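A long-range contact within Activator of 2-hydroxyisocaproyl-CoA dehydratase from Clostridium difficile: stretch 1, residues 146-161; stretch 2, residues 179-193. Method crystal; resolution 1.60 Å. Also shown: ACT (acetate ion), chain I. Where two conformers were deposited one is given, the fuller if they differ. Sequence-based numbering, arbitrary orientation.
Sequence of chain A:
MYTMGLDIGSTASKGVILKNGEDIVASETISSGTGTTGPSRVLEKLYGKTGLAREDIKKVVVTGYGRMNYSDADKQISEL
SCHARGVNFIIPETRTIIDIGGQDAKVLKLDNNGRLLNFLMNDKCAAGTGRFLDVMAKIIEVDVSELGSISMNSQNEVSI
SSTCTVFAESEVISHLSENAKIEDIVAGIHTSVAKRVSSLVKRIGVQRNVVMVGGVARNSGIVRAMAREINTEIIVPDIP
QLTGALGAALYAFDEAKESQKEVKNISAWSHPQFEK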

# COMPACT_ATOMS: atom_id res chain seq x y z
N GLU A 146 18.85 -2.42 12.80
CA GLU A 146 19.29 -1.30 13.63
C GLU A 146 18.15 -0.37 14.05
O GLU A 146 18.37 0.50 14.90
CB GLU A 146 20.33 -0.44 12.90
CG GLU A 146 21.50 -1.21 12.30
CD GLU A 146 22.22 -0.40 11.22
OE1 GLU A 146 22.40 -0.93 10.10
OE2 GLU A 146 22.59 0.76 11.49
N LEU A 147 16.96 -0.52 13.45
CA LEU A 147 15.86 0.41 13.71
C LEU A 147 15.49 0.50 15.19
O LEU A 147 15.26 1.59 15.71
CB LEU A 147 14.61 0.02 12.90
CG LEU A 147 14.78 0.08 11.38
CD1 LEU A 147 13.49 -0.42 10.68
CD2 LEU A 147 15.12 1.49 10.92
N GLY A 148 15.40 -0.64 15.86
CA GLY A 148 14.97 -0.67 17.25
C GLY A 148 15.89 0.17 18.12
O GLY A 148 15.44 0.99 18.93
N SER A 149 17.19 -0.04 17.96
CA SER A 149 18.17 0.64 18.80
C SER A 149 18.20 2.13 18.47
O SER A 149 18.31 2.97 19.37
CB SER A 149 19.55 0.00 18.60
OG SER A 149 20.57 0.74 19.27
N ILE A 150 18.08 2.46 17.19
CA ILE A 150 18.11 3.87 16.78
C ILE A 150 16.94 4.60 17.41
O ILE A 150 17.09 5.72 17.94
CB ILE A 150 18.08 4.00 15.26
CG1 ILE A 150 19.46 3.63 14.71
CG2 ILE A 150 17.69 5.43 14.84
CD1 ILE A 150 19.47 3.33 13.22
N SER A 151 15.76 3.98 17.37
CA SER A 151 14.53 4.64 17.82
C SER A 151 14.57 4.94 19.32
O SER A 151 13.90 5.87 19.78
CB SER A 151 13.31 3.77 17.47
OG SER A 151 13.29 2.60 18.26
N MET A 152 15.34 4.16 20.09
CA MET A 152 15.48 4.44 21.53
C MET A 152 15.90 5.88 21.79
O MET A 152 15.59 6.43 22.86
CB MET A 152 16.53 3.53 22.18
CG MET A 152 16.21 2.06 22.08
SD MET A 152 17.55 1.14 22.87
CE MET A 152 16.79 -0.48 23.00
N ASN A 153 16.67 6.46 20.88
CA ASN A 153 17.18 7.82 21.10
C ASN A 153 16.19 8.92 20.79
O ASN A 153 16.47 10.09 21.01
CB ASN A 153 18.44 8.06 20.26
CG ASN A 153 19.59 7.17 20.66
OD1 ASN A 153 19.81 6.93 21.85
ND2 ASN A 153 20.32 6.65 19.68
N SER A 154 15.02 8.57 20.24
CA SER A 154 14.02 9.56 19.87
C SER A 154 13.47 10.27 21.10
O SER A 154 13.09 9.63 22.09
CB SER A 154 12.88 8.88 19.09
OG SER A 154 11.81 9.80 18.87
N GLN A 155 13.41 11.59 21.01
CA GLN A 155 12.75 12.39 22.04
C GLN A 155 11.55 13.15 21.47
O GLN A 155 10.66 13.54 22.22
CB GLN A 155 13.75 13.39 22.61
CG GLN A 155 14.82 12.66 23.42
CD GLN A 155 16.02 13.56 23.69
OE1 GLN A 155 16.99 13.56 22.93
NE2 GLN A 155 15.93 14.36 24.76
N ASN A 156 11.53 13.40 20.17
CA ASN A 156 10.38 14.09 19.60
C ASN A 156 10.09 13.55 18.20
O ASN A 156 10.49 14.08 17.17
CB ASN A 156 10.56 15.61 19.61
CG ASN A 156 10.77 16.18 21.03
OD1 ASN A 156 9.83 16.66 21.69
ND2 ASN A 156 12.01 16.13 21.48
N GLU A 157 9.40 12.43 18.25
CA GLU A 157 8.95 11.68 17.08
C GLU A 157 8.41 12.60 15.98
O GLU A 157 7.67 13.54 16.26
CB GLU A 157 7.84 10.73 17.53
CG GLU A 157 7.21 9.94 16.42
CD GLU A 157 6.06 9.09 16.91
OE1 GLU A 157 6.20 8.49 17.97
OE2 GLU A 157 5.01 9.06 16.24
N VAL A 158 8.77 12.31 14.73
CA VAL A 158 8.20 13.07 13.61
C VAL A 158 6.79 12.56 13.30
O VAL A 158 6.49 11.42 13.54
CB VAL A 158 9.00 12.93 12.31
CG1 VAL A 158 10.43 13.34 12.49
CG2 VAL A 158 8.86 11.49 11.76
N SER A 159 5.95 13.42 12.77
CA SER A 159 4.60 12.99 12.43
C SER A 159 4.63 12.39 11.03
O SER A 159 5.31 12.89 10.16
CB SER A 159 3.64 14.17 12.49
OG SER A 159 4.15 15.27 11.75
N ILE A 160 3.94 11.27 10.86
CA ILE A 160 3.68 10.73 9.52
C ILE A 160 2.17 10.68 9.42
O ILE A 160 1.53 9.94 10.17
CB ILE A 160 4.25 9.33 9.32
CG1 ILE A 160 5.78 9.36 9.49
CG2 ILE A 160 3.88 8.79 7.94
CD1 ILE A 160 6.43 8.02 9.27
N SER A 161 1.62 11.48 8.51
CA SER A 161 0.19 11.66 8.38
C SER A 161 -0.40 10.46 7.64
O SER A 161 -1.45 9.94 8.00
CB SER A 161 -0.10 12.92 7.56
OG SER A 161 -1.49 13.09 7.42
N ASN A 179 16.33 17.44 7.23
CA ASN A 179 17.32 17.15 8.27
C ASN A 179 16.73 16.85 9.65
O ASN A 179 17.37 17.11 10.67
CB ASN A 179 18.32 18.31 8.39
CG ASN A 179 19.15 18.49 7.13
OD1 ASN A 179 19.55 17.51 6.49
ND2 ASN A 179 19.40 19.74 6.76
N ALA A 180 15.53 16.28 9.70
CA ALA A 180 15.00 15.78 10.97
C ALA A 180 15.96 14.71 11.50
O ALA A 180 16.61 13.99 10.73
CB ALA A 180 13.61 15.21 10.78
N LYS A 181 16.04 14.58 12.82
CA LYS A 181 16.93 13.61 13.42
C LYS A 181 16.47 12.20 13.03
O LYS A 181 15.29 11.89 13.13
CB LYS A 181 16.90 13.73 14.94
CG LYS A 181 17.45 15.05 15.49
CD LYS A 181 17.31 15.04 17.00
CE LYS A 181 17.62 16.41 17.60
NZ LYS A 181 19.04 16.77 17.41
N ILE A 182 17.41 11.37 12.59
CA ILE A 182 17.07 10.03 12.13
C ILE A 182 16.28 9.24 13.17
O ILE A 182 15.33 8.55 12.83
CB ILE A 182 18.33 9.23 11.69
CG1 ILE A 182 17.94 7.90 11.04
CG2 ILE A 182 19.28 8.99 12.86
CD1 ILE A 182 17.15 8.07 9.78
N GLU A 183 16.66 9.34 14.45
CA GLU A 183 15.96 8.59 15.47
C GLU A 183 14.49 9.00 15.58
O GLU A 183 13.63 8.16 15.90
CB GLU A 183 16.65 8.72 16.84
CG GLU A 183 16.79 10.17 17.37
CD GLU A 183 18.10 10.87 17.00
OE1 GLU A 183 18.68 10.56 15.94
OE2 GLU A 183 18.56 11.74 17.77
N ASP A 184 14.19 10.28 15.35
CA ASP A 184 12.80 10.73 15.38
C ASP A 184 12.01 10.30 14.15
O ASP A 184 10.82 10.06 14.24
CB ASP A 184 12.73 12.26 15.53
CG ASP A 184 13.23 12.72 16.90
OD1 ASP A 184 12.97 11.98 17.88
OD2 ASP A 184 13.90 13.79 17.00
N ILE A 185 12.69 10.20 13.01
CA ILE A 185 12.09 9.66 11.78
C ILE A 185 11.76 8.20 11.99
O ILE A 185 10.65 7.75 11.69
CB ILE A 185 13.03 9.81 10.57
CG1 ILE A 185 13.26 11.29 10.26
CG2 ILE A 185 12.45 9.10 9.32
CD1 ILE A 185 14.30 11.52 9.19
N VAL A 186 12.72 7.45 12.53
CA VAL A 186 12.49 6.03 12.83
C VAL A 186 11.37 5.83 13.85
O VAL A 186 10.52 4.95 13.67
CB VAL A 186 13.78 5.35 13.33
CG1 VAL A 186 13.50 3.90 13.76
CG2 VAL A 186 14.85 5.38 12.24
N ALA A 187 11.33 6.63 14.93
CA ALA A 187 10.23 6.47 15.88
C ALA A 187 8.89 6.68 15.17
O ALA A 187 7.93 5.97 15.48
CB ALA A 187 10.35 7.44 17.09
N GLY A 188 8.81 7.65 14.26
CA GLY A 188 7.57 7.91 13.55
C GLY A 188 7.17 6.73 12.69
O GLY A 188 6.01 6.39 12.62
N ILE A 189 8.15 6.13 12.02
CA ILE A 189 7.93 4.93 11.20
C ILE A 189 7.38 3.79 12.07
O ILE A 189 6.45 3.09 11.68
CB ILE A 189 9.26 4.53 10.54
CG1 ILE A 189 9.54 5.45 9.33
CG2 ILE A 189 9.26 3.05 10.14
CD1 ILE A 189 11.02 5.40 8.89
N HIS A 190 7.92 3.62 13.28
CA HIS A 190 7.45 2.59 14.18
C HIS A 190 6.04 2.87 14.63
O HIS A 190 5.21 1.96 14.73
CB HIS A 190 8.39 2.47 15.37
CG HIS A 190 9.72 1.91 15.02
ND1 HIS A 190 10.82 2.05 15.84
CD2 HIS A 190 10.12 1.15 13.98
CE1 HIS A 190 11.85 1.45 15.28
NE2 HIS A 190 11.45 0.90 14.15
N THR A 191 5.74 4.12 14.91
CA THR A 191 4.42 4.46 15.36
C THR A 191 3.40 4.19 14.23
O THR A 191 2.33 3.69 14.50
CB THR A 191 4.37 5.93 15.80
OG1 THR A 191 5.10 6.02 17.03
CG2 THR A 191 2.91 6.39 16.01
N SER A 192 3.77 4.46 12.99
CA SER A 192 2.89 4.11 11.86
C SER A 192 2.49 2.63 11.87
O SER A 192 1.31 2.29 11.76
CB SER A 192 3.57 4.44 10.54
OG SER A 192 3.65 5.84 10.37
N VAL A 193 3.47 1.75 12.03
CA VAL A 193 3.19 0.32 11.98
C VAL A 193 2.33 -0.03 13.19
O VAL A 193 1.32 -0.73 13.06
CB VAL A 193 4.50 -0.48 12.01
CG1 VAL A 193 4.22 -1.99 12.28
CG2 VAL A 193 5.25 -0.25 10.71
C ACT I . 11.14 4.45 21.10
O ACT I . 11.36 3.51 20.30
OXT ACT I . 11.43 4.26 22.32
CH3 ACT I . 10.59 5.76 20.63
O HOH W 1 20.30 8.24 16.63
O HOH W 2 15.02 13.72 19.49
O HOH W 3 17.53 12.83 20.09

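A short helix and the extended loop that follows it wrap across one long helix, joined by apolar packing toward both ends of the first stretch and, between these along that stretch, by a cluster of hydrogen bonds to Asp184. The two stretches bury 893 Å² in total. The short helix that carries Leu147 and Ile150 crosses the long helix, which starts at Ile182 and runs on beyond this stretch, steeply, with 118° between their N-to-C directions and 8.6 Å between axes at closest approach. A type I turn from Ser151 to Ser154 then redirects the chain, and the loop runs beside the long helix, its backbone coming within 4.3 Å at Glu157 CA and Asp184 CA.

Where the helices cross, Ile150 and Leu147 point toward the long helix and close on Val186: Ile150 CG2 lies 3.9 Å from Val186 CG2, and Leu147 CD2 lies 4.1 Å from Val186 CG1. The His190 ring meets this helix with its edge, CE1 approaching Leu147 O at 3.4 Å and ND1 approaching Ser151 CB at the same distance.

Asp184 is the polar centre. Its OD1 accepts hydrogen bonds from Ser154 OG at 2.7 Å and from Asn156 N at 3.1 Å, with a weak one from Gln155 N at 3.2 Å, so a single carboxylate oxygen gathers donors from the last residue of the turn and the two residues that follow it. Water 2 reinforces the arrangement, accepting from Gln155 N at 3.1 Å and donating to Asp184 OD2 at 2.7 Å. The main chain of the same residue takes part as well: Val158 N donates to Asp184 O at 3.1 Å with a nearly linear angle of 179°. Because Asp184 O also accepts from Gly188 N at 3.1 Å within the helix, this carbonyl serves the helix and the loop at once.

Beyond this point the loop rests closely on Gly188. Val158 O sits 3.7 Å from Gly188 CA, and a CB on Gly188 would fall 2.7 Å from Val158 O, a clash; the absence of a side chain lets the backbone come this near. Glu157 starts out sideways, but its extended side chain reaches along the helix, passing Gly188 N with CG at 3.5 Å and bringing OE1 to 2.9 Å from Thr191 OG1.

Apolar contacts complete the loop's side of the packing. Val158 CG1 lies 4.1 Å from both Ala180 CB and Ile185 CG1, while Ile160 CD1 packs against Ile189 CG1 at 4.0 Å and approaches Ser192 OG at 3.7 Å.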